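Local coordinates for protein 6-phosphogluconolactonase (Trypanosoma cruzi, PDB 6VYE) that probably hydrolyses 6-phosphogluconolactone to 6-phosphogluconate, the second step of the oxidative branch of the pentose phosphate pathway, at residues E66-H69 against L70-E74. Numbering follows the deposited sequence.
Sequences EHLH and LLKEE
Leu71 N reaches back to His67 O (3.2 Å) and Lys72 N to Leu68 O (2.7 Å), two i to i+4 bonds, before the turn widens and Glu74 N takes His69 O (3.0 Å), a pi-type i to i+5 bond. His69 is exposed, and its ring is met by Glu73 and Glu74. With its CG anti to the backbone N (chi1 -174°), the ring is directed toward these two residues, and Glu73 CB sits over one face, displaced toward the rim, in a CH-pi contact 3.9 Å from the centroid. Glu74 comes instead to the ring edge: OE2 lies near the ring plane, 3.3 Å from His69 ND1 in a weak, bent hydrogen bond, the carboxylate turned 67° from the ring. Its other oxygen, OE1, is held by a salt bridge to Arg41. Farther round, Leu68 CD1 rests on Lys72 CB at 3.9 Å. Leu70 and His67, the latter at the N-cap position, pack against helix 24-38, and Leu71 against strand 77-85. This is a short helix, 68-73, containing a pi-type turn, part of the link between helix 54-66 and strand 77-85 of the Rossmann-like sheet.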
loop_
_atom_site.group_PDB
_atom_site.type_symbol
_atom_site.label_atom_id
_atom_site.label_comp_id
_atom_site.label_asym_id
_atom_site.label_seq_id
_atom_site.Cartn_x
_atom_site.Cartn_y
_atom_site.Cartn_z
ATOM N N GLU A 66 -20.769 4.614 1.283
ATOM C CA GLU A 66 -21.287 4.960 -0.066
ATOM C C GLU A 66 -21.212 3.802 -1.063
ATOM O O GLU A 66 -21.864 3.914 -2.096
ATOM C CB GLU A 66 -20.549 6.176 -0.605
ATOM C CG GLU A 66 -20.980 7.430 0.134
ATOM C CD GLU A 66 -20.314 8.701 -0.313
ATOM O OE1 GLU A 66 -20.559 9.741 0.346
ATOM O OE2 GLU A 66 -19.566 8.641 -1.319
ATOM N N HIS A 67 -20.436 2.750 -0.803
ATOM C CA HIS A 67 -20.185 1.695 -1.822
ATOM C C HIS A 67 -20.333 0.289 -1.228
ATOM O O HIS A 67 -19.786 -0.663 -1.801
ATOM C CB HIS A 67 -18.871 1.958 -2.531
ATOM C CG HIS A 67 -18.870 3.241 -3.288
ATOM N ND1 HIS A 67 -19.582 3.421 -4.454
ATOM C CD2 HIS A 67 -18.256 4.423 -3.049
ATOM C CE1 HIS A 67 -19.405 4.647 -4.896
ATOM N NE2 HIS A 67 -18.579 5.268 -4.076
ATOM N N LEU A 68 -21.105 0.133 -0.164
ATOM C CA LEU A 68 -21.186 -1.198 0.489
ATOM C C LEU A 68 -21.810 -2.224 -0.461
ATOM O O LEU A 68 -21.413 -3.404 -0.423
ATOM C CB LEU A 68 -21.993 -1.137 1.782
ATOM C CG LEU A 68 -21.845 -2.374 2.668
ATOM C CD1 LEU A 68 -20.379 -2.788 2.812
ATOM C CD2 LEU A 68 -22.443 -2.097 4.040
ATOM N N HIS A 69 -22.811 -1.824 -1.235
ATOM C CA HIS A 69 -23.503 -2.731 -2.171
ATOM C C HIS A 69 -22.489 -3.299 -3.179
ATOM O O HIS A 69 -22.546 -4.496 -3.493
ATOM C CB HIS A 69 -24.671 -2.010 -2.860
ATOM C CG HIS A 69 -25.450 -2.976 -3.678
ATOM N ND1 HIS A 69 -25.189 -3.177 -5.034
ATOM C CD2 HIS A 69 -26.398 -3.866 -3.325
ATOM C CE1 HIS A 69 -26.014 -4.121 -5.473
ATOM N NE2 HIS A 69 -26.741 -4.567 -4.450
ATOM N N LEU A 70 -21.600 -2.443 -3.668
ATOM C CA LEU A 70 -20.595 -2.792 -4.679
ATOM C C LEU A 70 -19.629 -3.808 -4.065
ATOM O O LEU A 70 -19.259 -4.734 -4.781
ATOM C CB LEU A 70 -19.888 -1.516 -5.127
ATOM C CG LEU A 70 -18.744 -1.696 -6.109
ATOM C CD1 LEU A 70 -19.216 -2.390 -7.368
ATOM C CD2 LEU A 70 -18.131 -0.356 -6.463
ATOM N N LEU A 71 -19.262 -3.638 -2.792
ATOM C CA LEU A 71 -18.173 -4.421 -2.128
ATOM C C LEU A 71 -18.719 -5.693 -1.471
ATOM O O LEU A 71 -18.039 -6.761 -1.536
ATOM C CB LEU A 71 -17.458 -3.515 -1.120
ATOM C CG LEU A 71 -16.820 -2.266 -1.730
ATOM C CD1 LEU A 71 -16.115 -1.446 -0.673
ATOM C CD2 LEU A 71 -15.888 -2.599 -2.885
ATOM N N LYS A 72 -19.885 -5.613 -0.844
ATOM C CA LYS A 72 -20.479 -6.741 -0.083
ATOM C C LYS A 72 -21.314 -7.622 -1.022
ATOM O O LYS A 72 -20.969 -8.796 -1.157
ATOM C CB LYS A 72 -21.274 -6.210 1.112
ATOM C CG LYS A 72 -22.202 -7.195 1.814
ATOM C CD LYS A 72 -22.921 -6.493 2.952
ATOM C CE LYS A 72 -23.093 -7.344 4.183
ATOM N NZ LYS A 72 -24.125 -8.379 3.999
ATOM N N GLU A 73 -22.375 -7.089 -1.631
ATOM C CA GLU A 73 -23.303 -7.853 -2.513
ATOM C C GLU A 73 -22.617 -8.212 -3.833
ATOM O O GLU A 73 -22.869 -9.325 -4.314
ATOM C CB GLU A 73 -24.574 -7.076 -2.864
ATOM C CG GLU A 73 -25.688 -7.267 -1.844
ATOM C CD GLU A 73 -25.341 -6.714 -0.478
ATOM O OE1 GLU A 73 -24.744 -5.618 -0.421
ATOM O OE2 GLU A 73 -25.585 -7.418 0.517
ATOM N N GLU A 74 -21.859 -7.287 -4.437
ATOM C CA GLU A 74 -21.327 -7.469 -5.814
ATOM C C GLU A 74 -19.889 -8.016 -5.741
ATOM O O GLU A 74 -19.349 -8.359 -6.818
ATOM C CB GLU A 74 -21.441 -6.202 -6.664
ATOM C CG GLU A 74 -22.860 -5.786 -7.006
ATOM C CD GLU A 74 -22.905 -4.726 -8.105
ATOM O OE1 GLU A 74 -22.285 -4.950 -9.191
ATOM O OE2 GLU A 74 -23.502 -3.640 -7.873
#